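Local structure of conserved uncharacterized protein (predicted phosphoesterase COG0622) (Streptococcus pneumoniae, 3CK2) at residues Ile21-Glu24 and Val25-Tyr29; Lys96-Tyr99 and Trp100-Glu104. The protein is an uncharacterised member of the calcineurin-like phosphoesterase superfamily that binds two manganese ions and probably hydrolyses phosphoester bonds. All coordinates share one frame; numbering follows the deposited sequence.

In the fold
Interactions 1 and 2 each lie within a single helix, and each helix is the crossover of a beta-alpha-beta unit. Helix 19-29 links strands 7-12 and 35-38 of one sheet. Helix 95-103 links strands 78-83 and 108-110 of the other. The two contacts sit on opposite sides of the chain's centre, with their own centres about 30 Å apart, and do not touch. Both are partly buried, with mainly apolar residues on the sheet side and most of the charged ones outside. Their chemistry differs. In interaction 1 the side chains that meet are charged, around the R26-D27 salt bridge. In interaction 2 the close side-chain meeting is apolar, between L97 and W100.

Interaction 1 (Ile21-Glu24 and Val25-Tyr29); sequences IVEE and VRDRY
E23 meets R26 and D27 one turn further along helix 19-29, the crossover helix of a beta-alpha-beta unit between strands 7-12 and 35-38. The backbone bonds are those of a regular alpha-helix. V25 N donates to I21 O, R26 N to V22 O, D27 N to E23 O and R28 N to E24 O. The D27 N to E23 O bond is 2.9 Å long, with an N-H...O angle of 167°.

The apolar residues face the sheet. V25 rests on I10 and M12 of strand 7-12. Y29 lies against I10 and V36, and its hydroxyl is hydrogen-bonded to Y145.

Charged groups make up the outer side. E24 OE2 is hydrogen-bonded to H164 NE2. E23 is extended, with CG anti to the backbone N (chi1 -177°). This sets its CG 3.7 Å from both R26 NH2 and D27 OD2. The E23 carboxylate stands 82° from the R26 guanidinium plane, and E23 OE2 stays 4.1 Å from R26 NH2, too far for a salt bridge.

The R26 chain is kinked midway, which brings its guanidinium round to D27 instead. It grips one oxygen side-on: NE reaches D27 OD1 at 2.9 Å from the anti side, and NH2 reaches the same OD1 at 2.8 Å from the syn side. Both approach somewhat out of the carboxylate plane, while OD1 lies close to the guanidinium plane.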
ATOM      1  N   ILE A  21       6.042   7.835 -12.682  1.00 23.44           N
ATOM      2  CA  ILE A  21       4.754   7.578 -11.992  1.00 23.47           C
ATOM      3  C   ILE A  21       4.829   7.793 -10.475  1.00 23.41           C
ATOM      4  O   ILE A  21       3.883   8.268  -9.840  1.00 24.46           O
ATOM      5  CB  ILE A  21       4.069   6.206 -12.374  1.00 22.98           C
ATOM      6  CG1 ILE A  21       2.565   6.295 -12.055  1.00 23.53           C
ATOM      7  CG2 ILE A  21       4.701   4.997 -11.706  1.00 19.96           C
ATOM      8  CD1 ILE A  21       1.774   7.335 -12.884  1.00 20.69           C
ATOM      9  N   VAL A  22       5.963   7.440  -9.908  1.00 23.82           N
ATOM     10  CA  VAL A  22       6.224   7.642  -8.486  1.00 23.76           C
ATOM     11  C   VAL A  22       6.270   9.142  -8.137  1.00 23.63           C
ATOM     12  O   VAL A  22       5.678   9.572  -7.142  1.00 23.70           O
ATOM     13  CB  VAL A  22       7.528   6.902  -8.099  1.00 23.59           C
ATOM     14  CG1 VAL A  22       8.014   7.322  -6.699  1.00 22.67           C
ATOM     15  CG2 VAL A  22       7.280   5.411  -8.203  1.00 21.54           C
ATOM     16  N   GLU A  23       6.982   9.913  -8.964  1.00 23.90           N
ATOM     17  CA  GLU A  23       7.066  11.393  -8.839  1.00 24.42           C
ATOM     18  C   GLU A  23       5.683  12.056  -8.973  1.00 23.94           C
ATOM     19  O   GLU A  23       5.342  12.952  -8.228  1.00 23.30           O
ATOM     20  CB  GLU A  23       8.010  11.974  -9.909  1.00 24.25           C
ATOM     21  CG  GLU A  23       8.228  13.493  -9.819  1.00 24.57           C
ATOM     22  CD  GLU A  23       9.155  14.065 -10.905  1.00 25.64           C
ATOM     23  OE1 GLU A  23       9.347  13.411 -11.955  1.00 28.39           O
ATOM     24  OE2 GLU A  23       9.654  15.206 -10.730  1.00 27.41           O
ATOM     25  N   GLU A  24       4.913  11.601  -9.954  1.00 24.72           N
ATOM     26  CA  GLU A  24       3.586  12.131 -10.220  1.00 25.30           C
ATOM     27  C   GLU A  24       2.646  11.921  -9.038  1.00 24.89           C
ATOM     28  O   GLU A  24       1.923  12.837  -8.657  1.00 26.04           O
ATOM     29  CB  GLU A  24       2.994  11.491 -11.462  1.00 24.89           C
ATOM     30  CG  GLU A  24       1.666  12.105 -11.781  1.00 28.44           C
ATOM     31  CD  GLU A  24       1.100  11.701 -13.134  1.00 29.10           C
ATOM     32  OE1 GLU A  24       1.797  10.957 -13.895  1.00 33.17           O
ATOM     33  OE2 GLU A  24      -0.047  12.153 -13.401  1.00 28.55           O
ATOM     34  N   VAL A  25       2.675  10.729  -8.463  1.00 23.89           N
ATOM     35  CA  VAL A  25       1.848  10.390  -7.299  1.00 23.62           C
ATOM     36  C   VAL A  25       2.324  11.108  -6.009  1.00 23.43           C
ATOM     37  O   VAL A  25       1.493  11.599  -5.215  1.00 22.56           O
ATOM     38  CB  VAL A  25       1.767   8.814  -7.108  1.00 22.91           C
ATOM     39  CG1 VAL A  25       1.276   8.416  -5.707  1.00 20.31           C
ATOM     40  CG2 VAL A  25       0.928   8.197  -8.224  1.00 20.60           C
ATOM     41  N   ARG A  26       3.646  11.179  -5.816  1.00 23.65           N
ATOM     42  CA  ARG A  26       4.221  11.985  -4.743  1.00 23.79           C
ATOM     43  C   ARG A  26       3.691  13.424  -4.822  1.00 23.25           C
ATOM     44  O   ARG A  26       3.073  13.931  -3.862  1.00 22.66           O
ATOM     45  CB  ARG A  26       5.768  12.014  -4.764  1.00 23.80           C
ATOM     46  CG  ARG A  26       6.316  12.847  -3.546  1.00 24.32           C
ATOM     47  CD  ARG A  26       7.637  13.616  -3.714  1.00 25.63           C
ATOM     48  NE  ARG A  26       7.747  14.358  -4.966  1.00 26.51           N
ATOM     49  CZ  ARG A  26       8.909  14.657  -5.547  1.00 28.59           C
ATOM     50  NH1 ARG A  26      10.028  14.293  -4.968  1.00 31.27           N
ATOM     51  NH2 ARG A  26       8.970  15.328  -6.704  1.00 28.09           N
ATOM     52  N   ASP A  27       3.974  14.055  -5.960  1.00 22.62           N
ATOM     53  CA  ASP A  27       3.627  15.427  -6.228  1.00 23.07           C
ATOM     54  C   ASP A  27       2.135  15.715  -6.053  1.00 22.97           C
ATOM     55  O   ASP A  27       1.744  16.770  -5.569  1.00 22.87           O
ATOM     56  CB  ASP A  27       4.036  15.800  -7.671  1.00 23.41           C
ATOM     57  CG  ASP A  27       5.539  16.042  -7.829  1.00 23.96           C
ATOM     58  OD1 ASP A  27       6.275  15.979  -6.818  1.00 22.94           O
ATOM     59  OD2 ASP A  27       5.978  16.315  -8.968  1.00 24.40           O
ATOM     60  N   ARG A  28       1.305  14.789  -6.480  1.00 22.95           N
ATOM     61  CA  ARG A  28      -0.136  14.998  -6.417  1.00 22.92           C
ATOM     62  C   ARG A  28      -0.646  15.016  -4.979  1.00 22.97           C
ATOM     63  O   ARG A  28      -1.541  15.798  -4.618  1.00 23.54           O
ATOM     64  CB  ARG A  28      -0.829  13.881  -7.190  1.00 22.93           C
ATOM     65  CG  ARG A  28      -2.302  14.086  -7.356  1.00 22.97           C
ATOM     66  CD  ARG A  28      -2.892  12.966  -8.158  1.00 22.49           C
ATOM     67  NE  ARG A  28      -4.337  13.116  -8.218  1.00 22.47           N
ATOM     68  CZ  ARG A  28      -4.967  13.953  -9.043  1.00 23.66           C
ATOM     69  NH1 ARG A  28      -4.289  14.698  -9.925  1.00 22.33           N
ATOM     70  NH2 ARG A  28      -6.288  14.029  -8.996  1.00 23.00           N
ATOM     71  N   TYR A  29      -0.047  14.170  -4.151  1.00 22.95           N
ATOM     72  CA  TYR A  29      -0.635  13.833  -2.870  1.00 22.94           C
ATOM     73  C   TYR A  29       0.169  14.267  -1.635  1.00 23.46           C
ATOM     74  O   TYR A  29      -0.428  14.483  -0.559  1.00 23.53           O
ATOM     75  CB  TYR A  29      -0.886  12.324  -2.820  1.00 22.01           C
ATOM     76  CG  TYR A  29      -1.961  11.836  -3.765  1.00 20.76           C
ATOM     77  CD1 TYR A  29      -3.318  12.141  -3.549  1.00 19.91           C
ATOM     78  CD2 TYR A  29      -1.627  11.008  -4.852  1.00 20.72           C
ATOM     79  CE1 TYR A  29      -4.308  11.646  -4.435  1.00 21.80           C
ATOM     80  CE2 TYR A  29      -2.583  10.491  -5.711  1.00 20.17           C
ATOM     81  CZ  TYR A  29      -3.928  10.806  -5.515  1.00 21.05           C
ATOM     82  OH  TYR A  29      -4.851  10.312  -6.409  1.00 21.00           O
TER

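Interaction 2 (Lys96-Tyr99 and Trp100-Glu104); sequences KLDY and WAQEE
L97 and W100 make the tight apolar part of this contact within helix 95-103. L97 CD1 lies at the edge of the indole, near the ring plane, 3.9 Å from W100 CE3. It approaches the six-membered ring, with W100 CZ3 slightly further off. With chi1 at 173°, the W100 indole stands out from the helix on the flank of L97. Both residues are buried, as is A101. F88 meets the W100 ring with planes about 25° apart, and R70 makes a cation-pi contact with it.

Regular helical bonds run beneath these side chains. W100 N donates to K96 O, and A101 N to L97 O at 3.0 Å. E103 N reaches Y99 O at 2.9 Å. W100 NE1 makes a weak bond to E104 OE2.

D98 and Q102 lie one turn apart, a polar pair at the border of the sheet-facing flank. Their side chains meet without a bond, and the placement of Q102 is uncertain. D98 OD1 is buried here and has no polar partner in the model.

The solvent side is looser. Y99 and E103 are exposed and barely meet: E103 OE1 is 4.5 Å from Y99 CE2. K96 is exposed too, and its amine forms a salt bridge with D89.

The helix lies over the five-stranded sheet, with L97, W100 and A101 touching I81 and T83 of strand 78-83, and D98, A101 and Q102 leaning on I125 and F127 of strand 125-130.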
ATOM      1  N   LYS A  96       1.352 -16.321   7.782  1.00 31.32           N
ATOM      2  CA  LYS A  96       2.485 -15.628   8.371  1.00 31.37           C
ATOM      3  C   LYS A  96       2.242 -14.108   8.403  1.00 30.89           C
ATOM      4  O   LYS A  96       2.480 -13.466   9.405  1.00 30.43           O
ATOM      5  CB  LYS A  96       3.784 -15.973   7.620  1.00 31.52           C
ATOM      6  CG  LYS A  96       4.288 -17.399   7.848  1.00 31.92           C
ATOM      7  CD  LYS A  96       5.606 -17.634   7.154  1.00 32.19           C
ATOM      8  CE  LYS A  96       5.914 -19.124   6.956  1.00 33.45           C
ATOM      9  NZ  LYS A  96       5.671 -19.635   5.533  1.00 34.89           N
ATOM     10  N   LEU A  97       1.760 -13.541   7.308  1.00 31.41           N
ATOM     11  CA  LEU A  97       1.420 -12.110   7.298  1.00 31.58           C
ATOM     12  C   LEU A  97       0.349 -11.746   8.358  1.00 31.83           C
ATOM     13  O   LEU A  97       0.484 -10.758   9.071  1.00 32.09           O
ATOM     14  CB  LEU A  97       0.941 -11.686   5.919  1.00 31.82           C
ATOM     15  CG  LEU A  97       0.784 -10.181   5.675  1.00 31.75           C
ATOM     16  CD1 LEU A  97       2.175  -9.490   5.706  1.00 29.80           C
ATOM     17  CD2 LEU A  97       0.036  -9.928   4.378  1.00 30.15           C
ATOM     18  N   ASP A  98      -0.691 -12.561   8.466  1.00 31.73           N
ATOM     19  CA  ASP A  98      -1.753 -12.341   9.441  1.00 31.68           C
ATOM     20  C   ASP A  98      -1.252 -12.549  10.885  1.00 31.86           C
ATOM     21  O   ASP A  98      -1.687 -11.854  11.790  1.00 32.46           O
ATOM     22  CB  ASP A  98      -2.928 -13.277   9.131  1.00 31.79           C
ATOM     23  CG  ASP A  98      -4.146 -13.010   9.987  1.00 32.46           C
ATOM     24  OD1 ASP A  98      -4.752 -11.929   9.913  1.00 36.07           O
ATOM     25  OD2 ASP A  98      -4.536 -13.907  10.730  1.00 35.71           O
ATOM     26  N   TYR A  99      -0.355 -13.497  11.123  1.00 31.23           N
ATOM     27  CA  TYR A  99       0.188 -13.660  12.470  1.00 31.17           C
ATOM     28  C   TYR A  99       0.915 -12.380  12.941  1.00 31.02           C
ATOM     29  O   TYR A  99       0.736 -11.917  14.069  1.00 30.27           O
ATOM     30  CB  TYR A  99       1.122 -14.861  12.509  1.00 31.20           C
ATOM     31  CG  TYR A  99       1.720 -15.152  13.879  1.00 31.34           C
ATOM     32  CD1 TYR A  99       0.986 -15.815  14.858  1.00 30.92           C
ATOM     33  CD2 TYR A  99       3.031 -14.775  14.179  1.00 31.63           C
ATOM     34  CE1 TYR A  99       1.541 -16.090  16.114  1.00 31.22           C
ATOM     35  CE2 TYR A  99       3.585 -15.038  15.413  1.00 31.69           C
ATOM     36  CZ  TYR A  99       2.841 -15.696  16.376  1.00 31.17           C
ATOM     37  OH  TYR A  99       3.419 -15.947  17.583  1.00 30.17           O
ATOM     38  N   TRP A 100       1.707 -11.807  12.033  1.00 31.16           N
ATOM     39  CA  TRP A 100       2.477 -10.593  12.287  1.00 30.76           C
ATOM     40  C   TRP A 100       1.540  -9.445  12.541  1.00 30.54           C
ATOM     41  O   TRP A 100       1.769  -8.681  13.453  1.00 31.46           O
ATOM     42  CB  TRP A 100       3.406 -10.281  11.093  1.00 30.51           C
ATOM     43  CG  TRP A 100       4.122  -8.959  11.178  1.00 30.47           C
ATOM     44  CD1 TRP A 100       4.843  -8.497  12.242  1.00 30.50           C
ATOM     45  CD2 TRP A 100       4.213  -7.939  10.164  1.00 29.51           C
ATOM     46  NE1 TRP A 100       5.362  -7.254  11.967  1.00 30.39           N
ATOM     47  CE2 TRP A 100       4.995  -6.887  10.698  1.00 29.73           C
ATOM     48  CE3 TRP A 100       3.699  -7.801   8.870  1.00 30.38           C
ATOM     49  CZ2 TRP A 100       5.286  -5.718   9.977  1.00 29.27           C
ATOM     50  CZ3 TRP A 100       3.990  -6.639   8.156  1.00 30.12           C
ATOM     51  CH2 TRP A 100       4.783  -5.620   8.710  1.00 29.85           C
ATOM     52  N   ALA A 101       0.487  -9.322  11.730  1.00 30.67           N
ATOM     53  CA  ALA A 101      -0.477  -8.226  11.848  1.00 30.38           C
ATOM     54  C   ALA A 101      -1.227  -8.277  13.176  1.00 30.08           C
ATOM     55  O   ALA A 101      -1.614  -7.242  13.738  1.00 29.82           O
ATOM     56  CB  ALA A 101      -1.474  -8.235  10.659  1.00 30.49           C
ATOM     57  N   GLN A 102      -1.427  -9.489  13.679  1.00 29.89           N
ATOM     58  CA  GLN A 102      -2.138  -9.681  14.922  1.00 29.96           C
ATOM     59  C   GLN A 102      -1.208  -9.372  16.095  1.00 29.48           C
ATOM     60  O   GLN A 102      -1.619  -8.707  17.050  1.00 29.05           O
ATOM     61  CB  GLN A 102      -2.666 -11.109  15.015  1.00 30.66           C
ATOM     62  CG  GLN A 102      -3.473 -11.560  13.831  1.00 32.06           C
ATOM     63  CD  GLN A 102      -4.927 -11.621  14.116  1.00 36.44           C
ATOM     64  OE1 GLN A 102      -5.368 -12.471  14.900  1.00 39.80           O
ATOM     65  NE2 GLN A 102      -5.712 -10.729  13.480  1.00 39.19           N
ATOM     66  N   GLU A 103       0.049  -9.817  16.017  1.00 29.13           N
ATOM     67  CA  GLU A 103       1.013  -9.482  17.071  1.00 29.04           C
ATOM     68  C   GLU A 103       1.267  -7.960  17.169  1.00 27.83           C
ATOM     69  O   GLU A 103       1.468  -7.432  18.260  1.00 27.54           O
ATOM     70  CB  GLU A 103       2.308 -10.325  16.974  1.00 29.44           C
ATOM     71  CG  GLU A 103       3.445  -9.795  16.083  1.00 31.57           C
ATOM     72  CD  GLU A 103       4.710 -10.709  16.087  1.00 31.60           C
ATOM     73  OE1 GLU A 103       5.064 -11.223  17.192  1.00 34.95           O
ATOM     74  OE2 GLU A 103       5.338 -10.898  14.993  1.00 31.09           O
ATOM     75  N   GLU A 104       1.203  -7.270  16.032  1.00 26.61           N
ATOM     76  CA  GLU A 104       1.319  -5.817  15.978  1.00 26.10           C
ATOM     77  C   GLU A 104       0.043  -5.093  16.378  1.00 25.31           C
ATOM     78  O   GLU A 104       0.081  -3.898  16.625  1.00 25.15           O
ATOM     79  CB  GLU A 104       1.659  -5.365  14.548  1.00 26.23           C
ATOM     80  CG  GLU A 104       3.020  -5.756  14.042  1.00 26.77           C
ATOM     81  CD  GLU A 104       4.158  -5.080  14.785  1.00 29.50           C
ATOM     82  OE1 GLU A 104       3.961  -4.046  15.462  1.00 30.87           O
ATOM     83  OE2 GLU A 104       5.278  -5.595  14.690  1.00 31.84           O
TER